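Local coordinates for protein oligogalacturonate lyase (Vibrio parahaemolyticus RIMD 2210633, PDB 3C5M) that probably cleaves oligogalacturonides, the short fragments of pectin breakdown, by a lyase reaction, using a manganese-bearing seven-bladed beta-propeller, at residues 58-63 / 346-351; 85-90 / 94-99. One frame throughout, in Å; residues are numbered along the deposited sequence.

Contact 1: residues 58-63 / 346-351. With MN (manganese (II) ion), chain D.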
loop_
_atom_site.group_PDB
_atom_site.type_symbol
_atom_site.label_atom_id
_atom_site.label_comp_id
_atom_site.label_asym_id
_atom_site.label_seq_id
_atom_site.Cartn_x
_atom_site.Cartn_y
_atom_site.Cartn_z
ATOM N N GLY A 58 2.834 22.860 -8.323
ATOM C CA GLY A 58 2.480 22.607 -9.708
ATOM C C GLY A 58 2.808 21.210 -10.185
ATOM O O GLY A 58 2.584 20.870 -11.346
ATOM N N ASN A 59 3.342 20.393 -9.288
ATOM C CA ASN A 59 3.690 19.028 -9.633
ATOM C C ASN A 59 3.353 18.112 -8.497
ATOM O O ASN A 59 3.433 18.499 -7.332
ATOM C CB ASN A 59 5.179 18.916 -9.926
ATOM C CG ASN A 59 5.516 19.300 -11.345
ATOM O OD1 ASN A 59 6.618 19.766 -11.628
ATOM N ND2 ASN A 59 4.566 19.092 -12.255
ATOM N N ARG A 60 2.966 16.894 -8.839
ATOM C CA ARG A 60 2.648 15.902 -7.834
ATOM C C ARG A 60 4.004 15.541 -7.194
ATOM O O ARG A 60 4.748 14.761 -7.771
ATOM C CB ARG A 60 2.018 14.692 -8.537
ATOM C CG ARG A 60 1.349 13.665 -7.634
ATOM C CD ARG A 60 0.138 14.254 -6.923
ATOM N NE ARG A 60 -0.842 14.836 -7.854
ATOM C CZ ARG A 60 -1.637 14.135 -8.659
ATOM N NH1 ARG A 60 -1.586 12.804 -8.665
ATOM N NH2 ARG A 60 -2.486 14.772 -9.454
ATOM N N ASN A 61 4.317 16.125 -6.028
ATOM C CA ASN A 61 5.578 15.892 -5.283
ATOM C C ASN A 61 5.363 15.403 -3.841
ATOM O O ASN A 61 4.245 15.398 -3.350
ATOM C CB ASN A 61 6.397 17.180 -5.190
ATOM C CG ASN A 61 6.814 17.709 -6.543
ATOM O OD1 ASN A 61 7.380 16.970 -7.359
ATOM N ND2 ASN A 61 6.549 19.001 -6.790
ATOM N N TYR A 62 6.444 15.037 -3.152
ATOM C CA TYR A 62 6.369 14.557 -1.772
ATOM C C TYR A 62 6.560 15.640 -0.726
ATOM O O TYR A 62 7.429 16.521 -0.852
ATOM C CB TYR A 62 7.427 13.486 -1.525
ATOM C CG TYR A 62 7.025 12.110 -1.966
ATOM C CD1 TYR A 62 6.104 11.368 -1.233
ATOM C CD2 TYR A 62 7.562 11.552 -3.109
ATOM C CE1 TYR A 62 5.733 10.096 -1.628
ATOM C CE2 TYR A 62 7.203 10.293 -3.511
ATOM C CZ TYR A 62 6.295 9.561 -2.772
ATOM O OH TYR A 62 5.997 8.271 -3.150
ATOM N N TYR A 63 5.763 15.567 0.331
ATOM C CA TYR A 63 5.882 16.541 1.414
ATOM C C TYR A 63 5.999 15.796 2.741
ATOM O O TYR A 63 5.696 14.610 2.820
ATOM C CB TYR A 63 4.654 17.467 1.422
ATOM C CG TYR A 63 4.606 18.447 0.249
ATOM C CD1 TYR A 63 5.044 19.767 0.396
ATOM C CD2 TYR A 63 4.179 18.031 -1.022
ATOM C CE1 TYR A 63 5.059 20.647 -0.690
ATOM C CE2 TYR A 63 4.196 18.899 -2.118
ATOM C CZ TYR A 63 4.639 20.207 -1.945
ATOM O OH TYR A 63 4.683 21.059 -3.027
ATOM N N ASP A 346 -7.338 11.925 -14.386
ATOM C CA ASP A 346 -6.260 11.923 -15.368
ATOM C C ASP A 346 -5.635 10.558 -15.517
ATOM O O ASP A 346 -4.408 10.427 -15.477
ATOM C CB ASP A 346 -5.168 12.904 -14.972
ATOM C CG ASP A 346 -5.700 14.286 -14.735
ATOM O OD1 ASP A 346 -6.503 14.459 -13.785
ATOM O OD2 ASP A 346 -5.315 15.198 -15.500
ATOM N N GLY A 347 -6.476 9.542 -15.677
ATOM C CA GLY A 347 -5.973 8.193 -15.847
ATOM C C GLY A 347 -5.485 7.564 -14.562
ATOM O O GLY A 347 -5.262 6.358 -14.524
ATOM N N ASP A 348 -5.309 8.365 -13.513
ATOM C CA ASP A 348 -4.848 7.846 -12.222
ATOM C C ASP A 348 -6.044 7.291 -11.466
ATOM O O ASP A 348 -6.926 8.038 -11.070
ATOM C CB ASP A 348 -4.222 8.954 -11.384
ATOM C CG ASP A 348 -3.436 8.416 -10.216
ATOM O OD1 ASP A 348 -3.778 7.305 -9.744
ATOM O OD2 ASP A 348 -2.485 9.099 -9.765
ATOM N N ARG A 349 -6.066 5.987 -11.245
ATOM C CA ARG A 349 -7.184 5.376 -10.554
ATOM C C ARG A 349 -6.989 5.259 -9.050
ATOM O O ARG A 349 -7.955 5.070 -8.312
ATOM C CB ARG A 349 -7.460 3.988 -11.143
ATOM C CG ARG A 349 -8.602 3.251 -10.481
ATOM C CD ARG A 349 -8.824 1.879 -11.094
ATOM N NE ARG A 349 -10.157 1.739 -11.670
ATOM C CZ ARG A 349 -10.505 2.175 -12.876
ATOM N NH1 ARG A 349 -9.614 2.779 -13.649
ATOM N NH2 ARG A 349 -11.749 2.017 -13.308
ATOM N N GLN A 350 -5.753 5.392 -8.592
ATOM C CA GLN A 350 -5.472 5.248 -7.171
ATOM C C GLN A 350 -5.602 6.492 -6.293
ATOM O O GLN A 350 -5.923 6.365 -5.116
ATOM C CB GLN A 350 -4.074 4.631 -6.959
ATOM C CG GLN A 350 -3.892 3.177 -7.436
ATOM C CD GLN A 350 -4.733 2.145 -6.666
ATOM O OE1 GLN A 350 -4.707 2.080 -5.434
ATOM N NE2 GLN A 350 -5.471 1.322 -7.407
ATOM N N ILE A 351 -5.359 7.689 -6.823
ATOM C CA ILE A 351 -5.451 8.895 -5.976
ATOM C C ILE A 351 -6.746 8.982 -5.211
ATOM O O ILE A 351 -6.798 9.483 -4.087
ATOM C CB ILE A 351 -5.363 10.192 -6.779
ATOM C CG1 ILE A 351 -5.774 9.924 -8.220
ATOM C CG2 ILE A 351 -3.977 10.794 -6.662
ATOM C CD1 ILE A 351 -5.492 11.092 -9.113
HETATM MN MN MN D . -6.054 1.018 -3.916
HETATM O O HOH W 1 -6.446 -0.617 -5.425
#

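Contact 2: residues 85-90 / 94-99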
loop_
_atom_site.group_PDB
_atom_site.type_symbol
_atom_site.label_atom_id
_atom_site.label_comp_id
_atom_site.label_asym_id
_atom_site.label_seq_id
_atom_site.Cartn_x
_atom_site.Cartn_y
_atom_site.Cartn_z
ATOM N N GLY A 85 4.296 4.757 -4.003
ATOM C CA GLY A 85 5.219 3.814 -3.409
ATOM C C GLY A 85 6.129 4.364 -2.334
ATOM O O GLY A 85 6.706 3.599 -1.580
ATOM N N GLY A 86 6.249 5.681 -2.240
ATOM C CA GLY A 86 7.128 6.278 -1.248
ATOM C C GLY A 86 6.940 5.799 0.171
ATOM O O GLY A 86 5.835 5.414 0.560
ATOM N N PHE A 87 8.021 5.812 0.952
ATOM C CA PHE A 87 7.945 5.394 2.354
ATOM C C PHE A 87 9.108 5.925 3.180
ATOM O O PHE A 87 10.184 6.235 2.652
ATOM C CB PHE A 87 7.885 3.868 2.458
ATOM C CG PHE A 87 9.162 3.179 2.087
ATOM C CD1 PHE A 87 10.133 2.916 3.043
ATOM C CD2 PHE A 87 9.407 2.815 0.776
ATOM C CE1 PHE A 87 11.343 2.294 2.689
ATOM C CE2 PHE A 87 10.611 2.193 0.418
ATOM C CZ PHE A 87 11.577 1.936 1.375
ATOM N N ILE A 88 8.879 6.032 4.483
ATOM C CA ILE A 88 9.893 6.525 5.416
ATOM C C ILE A 88 10.763 5.370 5.927
ATOM O O ILE A 88 10.277 4.257 6.116
ATOM C CB ILE A 88 9.218 7.271 6.598
ATOM C CG1 ILE A 88 8.504 8.524 6.062
ATOM C CG2 ILE A 88 10.239 7.651 7.634
ATOM C CD1 ILE A 88 7.757 9.337 7.102
ATOM N N SER A 89 12.056 5.636 6.111
ATOM C CA SER A 89 13.014 4.636 6.593
ATOM C C SER A 89 12.702 4.250 8.035
ATOM O O SER A 89 11.949 4.939 8.711
ATOM C CB SER A 89 14.434 5.204 6.524
ATOM O OG SER A 89 14.622 6.275 7.450
ATOM N N THR A 90 13.289 3.155 8.505
ATOM C CA THR A 90 13.064 2.697 9.865
ATOM C C THR A 90 13.666 3.672 10.863
ATOM O O THR A 90 13.073 3.939 11.909
ATOM C CB THR A 90 13.686 1.312 10.083
ATOM O OG1 THR A 90 13.173 0.406 9.101
ATOM C CG2 THR A 90 13.370 0.786 11.470
ATOM N N ALA A 94 15.237 9.312 6.595
ATOM C CA ALA A 94 15.111 9.425 5.160
ATOM C C ALA A 94 13.883 8.673 4.646
ATOM O O ALA A 94 13.272 7.872 5.367
ATOM C CB ALA A 94 16.373 8.871 4.503
ATOM N N PHE A 95 13.505 8.952 3.401
ATOM C CA PHE A 95 12.384 8.239 2.785
ATOM C C PHE A 95 12.845 7.856 1.388
ATOM O O PHE A 95 13.800 8.434 0.877
ATOM C CB PHE A 95 11.090 9.097 2.768
ATOM C CG PHE A 95 10.893 9.922 1.521
ATOM C CD1 PHE A 95 11.565 11.133 1.352
ATOM C CD2 PHE A 95 10.026 9.488 0.514
ATOM C CE1 PHE A 95 11.376 11.905 0.205
ATOM C CE2 PHE A 95 9.829 10.252 -0.644
ATOM C CZ PHE A 95 10.508 11.466 -0.799
ATOM N N PHE A 96 12.198 6.859 0.796
ATOM C CA PHE A 96 12.567 6.391 -0.535
ATOM C C PHE A 96 11.406 6.522 -1.505
ATOM O O PHE A 96 10.240 6.388 -1.118
ATOM C CB PHE A 96 12.969 4.907 -0.512
ATOM C CG PHE A 96 14.186 4.606 0.309
ATOM C CD1 PHE A 96 14.158 4.715 1.699
ATOM C CD2 PHE A 96 15.359 4.176 -0.307
ATOM C CE1 PHE A 96 15.283 4.397 2.466
ATOM C CE2 PHE A 96 16.490 3.856 0.450
ATOM C CZ PHE A 96 16.454 3.965 1.842
ATOM N N TYR A 97 11.725 6.771 -2.771
ATOM C CA TYR A 97 10.700 6.864 -3.795
ATOM C C TYR A 97 11.329 6.659 -5.160
ATOM O O TYR A 97 12.538 6.750 -5.298
ATOM C CB TYR A 97 10.006 8.221 -3.750
ATOM C CG TYR A 97 10.774 9.331 -4.417
ATOM C CD1 TYR A 97 11.887 9.900 -3.795
ATOM C CD2 TYR A 97 10.374 9.833 -5.667
ATOM C CE1 TYR A 97 12.592 10.950 -4.394
ATOM C CE2 TYR A 97 11.067 10.879 -6.281
ATOM C CZ TYR A 97 12.175 11.433 -5.639
ATOM O OH TYR A 97 12.874 12.456 -6.239
ATOM N N VAL A 98 10.499 6.378 -6.160
ATOM C CA VAL A 98 10.979 6.161 -7.510
ATOM C C VAL A 98 10.613 7.332 -8.412
ATOM O O VAL A 98 9.466 7.789 -8.433
ATOM C CB VAL A 98 10.384 4.883 -8.114
ATOM C CG1 VAL A 98 10.836 4.728 -9.555
ATOM C CG2 VAL A 98 10.801 3.685 -7.287
ATOM N N LYS A 99 11.594 7.813 -9.168
ATOM C CA LYS A 99 11.365 8.934 -10.063
ATOM C C LYS A 99 11.586 8.507 -11.506
ATOM O O LYS A 99 12.545 7.800 -11.811
ATOM C CB LYS A 99 12.306 10.104 -9.713
ATOM C CG LYS A 99 11.909 11.422 -10.388
ATOM C CD LYS A 99 12.952 12.508 -10.218
ATOM C CE LYS A 99 12.337 13.822 -9.769
ATOM N NZ LYS A 99 11.771 13.709 -8.390
#

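Contact 1: residues 58-63 / 346-351
A long salt bridge and a small van der Waals contact, both made by R60, join the turn before strand 61-66 to the loop between strands 334-337 and 357-358. R60 is suited to bridging the gap, for the R60 and I351 CA atoms, the nearest across the two segments, are 10.9 Å apart: its CG lies anti to the backbone N (chi1 -168°), and bends further along the chain bring the guanidinium to the loop. There D348 OD2 lies at the guanidinium edge, 4.0 Å from R60 NH1, a loose electrostatic pairing. The stronger partner of R60 is D55, which forms a salt bridge with its NE. The I351 methyl CG2 packs obliquely against the guanidinium, 3.7 Å from R60 NH1.

D348 also shapes its own loop. Its OD1 accepts a hydrogen bond from Q350 N at 3.0 Å, nearly in line with the C-O bond, and a weaker one from I351 N. An aspartate suits this place because one oxygen can hold the turn while the other faces R60. Just beyond, Q350 OE1, a neutral amide oxygen, binds manganese at 2.3 Å. The arrangement is an Asx turn leading into the manganese site, which H287, H353 and H355 complete with a water.

Contact 2: residues 85-90 / 94-99
S89 N donates to A94 O at 2.7 Å, closing the turn end of a hairpin. The S89 hydroxyl lies beside the same carbonyl, OG 3.0 Å from A94 O, because chi1 of 67° sets OG between the backbone N and the carbonyl carbon. Its proton is not settled, since D91 in the connecting turn is also a hydrogen-bonding partner; serine suits the place, as its short hydroxyl can reach both the A94 carbonyl and D91. Further along, F87 and F96 form the hydrogen-bonded pair: F96 N reaches F87 O at 2.8 Å, and F87 N reaches F96 O at 3.1 Å. Beside them G86 CA makes a CA-H...O contact with F96 O, at 3.1 Å. Glycine suits this position because a side chain would come up against F96 O and the F95 ring.

Strands 87-88 and 94-99 are thus antiparallel neighbours at one border of a four-stranded sheet, a propeller blade in which 94-99 is flanked on its other side by 103-108. The next pair, I88 and F95, is non-hydrogen-bonded.

On one face F87 and F96 bring their rings together nearly parallel, planes 9° apart, but slid so far that they barely overlap, with centroids 5.3 Å apart. The contact runs from the outer end of the F87 ring to the CB and near ring atoms of F96, F87 CE2 lying 3.7 Å from F96 CB. L139 of strand 138-145 touches both phenylalanines, so large apolar rings fit this buried place between sheets. The other face carries I88 and F95, I88 CG1 touching F95 CB loosely; farther along strand 94-99, the Y97 hydroxyl bonds to E114.

Along the chain contact 2 is nested within contact 1: the hairpin 85-90/94-99 follows segment 58-63 closely, whereas 346-351 comes some 250 residues later. The centres of the two contacts are 16 Å apart. Strand 61-66, in the sheet that also holds 49-54 and 71-74, and the hairpin, which begins the next four-stranded sheet, lie in neighbouring blades, while 346-351 is in a loop between strands 334-337 and 357-358. Y62 joins the two contacts, its ring packing on F95 and Y97 and its OH making a weak hydrogen bond with G86 N. The start of strand 61-66 and the turn before it thus meet both the next blade and the loop that bears Q350.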